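Local coordinates for small nuclear ribonucleoprotein homolog (Pyrobaculum aerophilum, PDB 1M5Q), which forms a 14-subunit toroidal assembly of Sm-like protein and, judging by its family, probably binds RNA, at residues Met71-Phe82 and Tyr88-Ile97. Residues are numbered along the deposited sequence; the frame is centred on the assembly and turned at random.
Sequences MREFAKQAEKIF and YIEETNVVLI. With ACY (acetic acid), chain B.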
loop_
_atom_site.group_PDB
_atom_site.type_symbol
_atom_site.label_atom_id
_atom_site.label_comp_id
_atom_site.label_asym_id
_atom_site.label_seq_id
_atom_site.Cartn_x
_atom_site.Cartn_y
_atom_site.Cartn_z
HETATM N N MSE H 71 -3.498 -35.197 29.345
HETATM C CA MSE H 71 -4.104 -35.019 30.646
HETATM C C MSE H 71 -4.270 -36.297 31.454
HETATM O O MSE H 71 -4.272 -36.239 32.683
HETATM C CB MSE H 71 -5.454 -34.296 30.529
HETATM C CG MSE H 71 -5.298 -32.897 29.956
HETATM SE SE MSE H 71 -3.957 -31.855 30.880
HETATM C CE MSE H 71 -4.993 -31.447 32.421
ATOM N N ARG H 72 -4.435 -37.427 30.772
ATOM C CA ARG H 72 -4.563 -38.714 31.468
ATOM C C ARG H 72 -3.229 -38.997 32.119
ATOM O O ARG H 72 -3.184 -39.448 33.236
ATOM C CB ARG H 72 -4.936 -39.857 30.500
ATOM C CG ARG H 72 -6.410 -39.894 30.134
ATOM C CD ARG H 72 -6.769 -41.235 29.489
ATOM N NE ARG H 72 -7.343 -41.057 28.157
ATOM C CZ ARG H 72 -8.643 -40.980 27.923
ATOM N NH1 ARG H 72 -9.496 -41.086 28.934
ATOM N NH2 ARG H 72 -9.089 -40.757 26.692
ATOM N N GLU H 73 -2.133 -38.723 31.425
ATOM C CA GLU H 73 -0.826 -38.943 32.027
ATOM C C GLU H 73 -0.652 -37.935 33.183
ATOM O O GLU H 73 -0.140 -38.278 34.244
ATOM C CB GLU H 73 0.263 -38.768 30.988
ATOM C CG GLU H 73 1.662 -38.941 31.558
ATOM C CD GLU H 73 1.921 -40.386 32.041
ATOM O OE1 GLU H 73 1.560 -41.354 31.320
ATOM O OE2 GLU H 73 2.493 -40.543 33.129
ATOM N N PHE H 74 -1.084 -36.687 32.991
ATOM C CA PHE H 74 -1.002 -35.710 34.059
ATOM C C PHE H 74 -1.746 -36.220 35.313
ATOM O O PHE H 74 -1.289 -36.042 36.438
ATOM C CB PHE H 74 -1.636 -34.352 33.648
ATOM C CG PHE H 74 -1.554 -33.260 34.744
ATOM C CD1 PHE H 74 -0.459 -32.434 34.829
ATOM C CD2 PHE H 74 -2.573 -33.094 35.672
ATOM C CE1 PHE H 74 -0.345 -31.431 35.831
ATOM C CE2 PHE H 74 -2.489 -32.097 36.677
ATOM C CZ PHE H 74 -1.356 -31.264 36.746
ATOM N N ALA H 75 -2.926 -36.777 35.109
ATOM C CA ALA H 75 -3.739 -37.270 36.211
ATOM C C ALA H 75 -2.967 -38.423 36.908
ATOM O O ALA H 75 -2.868 -38.471 38.145
ATOM C CB ALA H 75 -5.065 -37.737 35.687
ATOM N N LYS H 76 -2.395 -39.310 36.103
ATOM C CA LYS H 76 -1.618 -40.409 36.637
ATOM C C LYS H 76 -0.518 -39.881 37.553
ATOM O O LYS H 76 -0.368 -40.304 38.686
ATOM C CB LYS H 76 -1.003 -41.213 35.479
ATOM C CG LYS H 76 -0.178 -42.444 35.901
ATOM C CD LYS H 76 0.277 -43.247 34.674
ATOM C CE LYS H 76 1.083 -44.489 35.066
ATOM N NZ LYS H 76 1.457 -45.288 33.864
ATOM N N GLN H 77 0.249 -38.928 37.074
ATOM C CA GLN H 77 1.332 -38.417 37.889
ATOM C C GLN H 77 0.820 -37.578 39.062
ATOM O O GLN H 77 1.424 -37.549 40.144
ATOM C CB GLN H 77 2.293 -37.620 37.001
ATOM C CG GLN H 77 3.095 -38.510 36.049
ATOM C CD GLN H 77 4.233 -37.761 35.369
ATOM O OE1 GLN H 77 4.753 -36.769 35.909
ATOM N NE2 GLN H 77 4.653 -38.243 34.191
ATOM N N ALA H 78 -0.301 -36.896 38.880
ATOM C CA ALA H 78 -0.810 -36.128 39.999
ATOM C C ALA H 78 -1.289 -37.068 41.137
ATOM O O ALA H 78 -1.326 -36.673 42.291
ATOM C CB ALA H 78 -1.941 -35.240 39.558
ATOM N N GLU H 79 -1.656 -38.305 40.799
ATOM C CA GLU H 79 -2.142 -39.270 41.786
ATOM C C GLU H 79 -1.035 -39.714 42.747
ATOM O O GLU H 79 -1.332 -40.148 43.844
ATOM C CB GLU H 79 -2.753 -40.485 41.086
ATOM C CG GLU H 79 -3.223 -41.648 41.991
ATOM C CD GLU H 79 -4.510 -41.336 42.745
ATOM O OE1 GLU H 79 -5.411 -40.707 42.129
ATOM O OE2 GLU H 79 -4.626 -41.724 43.933
ATOM N N LYS H 80 0.230 -39.573 42.349
ATOM C CA LYS H 80 1.361 -39.955 43.217
ATOM C C LYS H 80 1.686 -38.846 44.204
ATOM O O LYS H 80 2.386 -39.046 45.192
ATOM C CB LYS H 80 2.620 -40.231 42.381
ATOM C CG LYS H 80 2.357 -41.280 41.329
ATOM C CD LYS H 80 3.556 -41.515 40.408
ATOM C CE LYS H 80 3.069 -42.194 39.134
ATOM N NZ LYS H 80 1.942 -43.170 39.420
ATOM N N ILE H 81 1.174 -37.667 43.923
ATOM C CA ILE H 81 1.452 -36.520 44.743
ATOM C C ILE H 81 0.260 -36.197 45.616
ATOM O O ILE H 81 0.433 -35.729 46.730
ATOM C CB ILE H 81 1.755 -35.299 43.835
ATOM C CG1 ILE H 81 2.943 -35.637 42.966
ATOM C CG2 ILE H 81 1.994 -34.035 44.642
ATOM C CD1 ILE H 81 3.302 -34.551 42.008
ATOM N N PHE H 82 -0.946 -36.424 45.100
ATOM C CA PHE H 82 -2.192 -36.110 45.823
ATOM C C PHE H 82 -3.027 -37.397 45.847
ATOM O O PHE H 82 -4.102 -37.488 45.231
ATOM C CB PHE H 82 -2.976 -34.985 45.076
ATOM C CG PHE H 82 -2.152 -33.739 44.771
ATOM C CD1 PHE H 82 -1.729 -33.471 43.470
ATOM C CD2 PHE H 82 -1.870 -32.797 45.779
ATOM C CE1 PHE H 82 -1.049 -32.281 43.144
ATOM C CE2 PHE H 82 -1.189 -31.594 45.483
ATOM C CZ PHE H 82 -0.785 -31.346 44.154
ATOM N N TYR H 88 -9.871 -37.799 36.668
ATOM C CA TYR H 88 -9.692 -37.377 35.299
ATOM C C TYR H 88 -11.143 -37.325 34.801
ATOM O O TYR H 88 -11.922 -38.222 35.093
ATOM C CB TYR H 88 -8.880 -38.390 34.477
ATOM C CG TYR H 88 -8.969 -38.103 32.993
ATOM C CD1 TYR H 88 -8.340 -36.969 32.431
ATOM C CD2 TYR H 88 -9.727 -38.920 32.147
ATOM C CE1 TYR H 88 -8.470 -36.658 31.056
ATOM C CE2 TYR H 88 -9.864 -38.618 30.783
ATOM C CZ TYR H 88 -9.241 -37.497 30.241
ATOM O OH TYR H 88 -9.381 -37.211 28.892
ATOM N N ILE H 89 -11.498 -36.261 34.092
ATOM C CA ILE H 89 -12.851 -36.117 33.591
ATOM C C ILE H 89 -12.838 -36.061 32.076
ATOM O O ILE H 89 -12.588 -35.002 31.469
ATOM C CB ILE H 89 -13.500 -34.860 34.170
ATOM C CG1 ILE H 89 -13.615 -35.040 35.680
ATOM C CG2 ILE H 89 -14.876 -34.632 33.532
ATOM C CD1 ILE H 89 -14.369 -34.002 36.310
ATOM N N GLU H 90 -13.112 -37.229 31.494
ATOM C CA GLU H 90 -13.132 -37.451 30.057
ATOM C C GLU H 90 -14.078 -36.479 29.302
ATOM O O GLU H 90 -13.808 -36.101 28.168
ATOM C CB GLU H 90 -13.546 -38.911 29.792
ATOM C CG GLU H 90 -13.025 -39.444 28.455
ATOM C CD GLU H 90 -13.383 -40.901 28.199
ATOM O OE1 GLU H 90 -13.025 -41.768 29.042
ATOM O OE2 GLU H 90 -14.017 -41.179 27.144
ATOM N N GLU H 91 -15.174 -36.092 29.949
ATOM C CA GLU H 91 -16.149 -35.191 29.365
ATOM C C GLU H 91 -15.479 -33.941 28.728
ATOM O O GLU H 91 -15.809 -33.575 27.613
ATOM C CB GLU H 91 -17.168 -34.770 30.444
ATOM C CG GLU H 91 -18.549 -34.504 29.894
ATOM C CD GLU H 91 -19.516 -33.879 30.895
ATOM O OE1 GLU H 91 -19.466 -34.215 32.110
ATOM O OE2 GLU H 91 -20.348 -33.059 30.443
ATOM N N THR H 92 -14.534 -33.306 29.426
ATOM C CA THR H 92 -13.843 -32.096 28.911
ATOM C C THR H 92 -12.323 -32.223 28.881
ATOM O O THR H 92 -11.617 -31.256 28.547
ATOM C CB THR H 92 -14.193 -30.859 29.766
ATOM O OG1 THR H 92 -14.173 -31.241 31.157
ATOM C CG2 THR H 92 -15.569 -30.297 29.366
ATOM N N ASN H 93 -11.830 -33.417 29.222
ATOM C CA ASN H 93 -10.394 -33.702 29.222
ATOM C C ASN H 93 -9.711 -32.831 30.261
ATOM O O ASN H 93 -8.635 -32.299 30.007
ATOM C CB ASN H 93 -9.798 -33.409 27.840
ATOM C CG ASN H 93 -8.325 -33.837 27.715
ATOM O OD1 ASN H 93 -7.942 -34.914 28.181
ATOM N ND2 ASN H 93 -7.497 -32.994 27.054
ATOM N N VAL H 94 -10.342 -32.719 31.430
ATOM C CA VAL H 94 -9.851 -31.906 32.534
ATOM C C VAL H 94 -9.561 -32.816 33.743
ATOM O O VAL H 94 -10.139 -33.933 33.881
ATOM C CB VAL H 94 -10.944 -30.819 32.885
ATOM C CG1 VAL H 94 -10.709 -30.166 34.271
ATOM C CG2 VAL H 94 -10.940 -29.739 31.780
ATOM N N VAL H 95 -8.654 -32.365 34.597
ATOM C CA VAL H 95 -8.292 -33.142 35.777
ATOM C C VAL H 95 -8.658 -32.332 37.020
ATOM O O VAL H 95 -8.247 -31.171 37.144
ATOM C CB VAL H 95 -6.766 -33.474 35.801
ATOM C CG1 VAL H 95 -6.375 -34.137 37.176
ATOM C CG2 VAL H 95 -6.429 -34.471 34.691
ATOM N N LEU H 96 -9.444 -32.927 37.914
ATOM C CA LEU H 96 -9.803 -32.244 39.174
ATOM C C LEU H 96 -8.916 -32.790 40.319
ATOM O O LEU H 96 -8.645 -33.992 40.375
ATOM C CB LEU H 96 -11.292 -32.462 39.505
ATOM C CG LEU H 96 -12.280 -32.010 38.409
ATOM C CD1 LEU H 96 -13.678 -32.477 38.765
ATOM C CD2 LEU H 96 -12.262 -30.494 38.230
ATOM N N ILE H 97 -8.446 -31.920 41.210
ATOM C CA ILE H 97 -7.583 -32.338 42.328
ATOM C C ILE H 97 -8.272 -31.785 43.573
ATOM O O ILE H 97 -8.321 -30.562 43.792
ATOM C CB ILE H 97 -6.156 -31.765 42.155
ATOM C CG1 ILE H 97 -5.552 -32.316 40.841
ATOM C CG2 ILE H 97 -5.278 -32.127 43.351
ATOM C CD1 ILE H 97 -4.196 -31.764 40.476
HETATM C C ACY B . -14.523 -29.555 34.139
HETATM O O ACY B . -14.213 -29.314 32.874
HETATM O OXT ACY B . -14.817 -28.678 35.077
HETATM C CH3 ACY B . -14.523 -31.020 34.465
#
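Tyr-88 OH donates to Asn-93 OD1 over 2.8 Å, in the carbonyl plane and on a lone pair, and Met-71 CB packs 3.5 Å from that same oxygen. Met-71, modelled as selenomethionine, turns at both chi2 and chi3, and its CG lies against the backbone O of Asn-93. With its CG anti to the backbone N (chi1 167°), Tyr-88 lays its ring beneath Arg-72, whose CG stands 3.7 Å from the ring centroid and 12° off the normal, a CH-pi contact over the face. The Arg-72 guanidinium, steeply inclined to that ring, goes on to Glu-90, forming a long salt bridge of 3.6 Å from NH1 to OE1. Replacing Tyr-88 with an alanine would probably strip Arg-72 CG of its aromatic floor and deprive Asn-93 OD1 of its donor. Ile-89 and Val-94 exchange N-H to O bonds in both directions, and Asn-93, its backbone left-handed, is the extra residue of a G1 beta bulge in the hairpin of strands 86-89 and 94-97, part of the C-terminal Lsm region. Helix 71-81 runs almost parallel to strand 94-97, at 17° and 8.3 Å between axes. Between them Ala-75 CB meets Val-95 CG2 at 3.7 Å. Further along, Ile-97 CD1 reaches the edge of the Phe-74 ring, while Ile-97 CG2 makes a CH-pi contact 4.0 Å from the Phe-82 ring centroid, on the face opposite Ile-81 CG2. Helix 113-127 adds Leu-121 against Phe-74 and Val-114 against Ile-97.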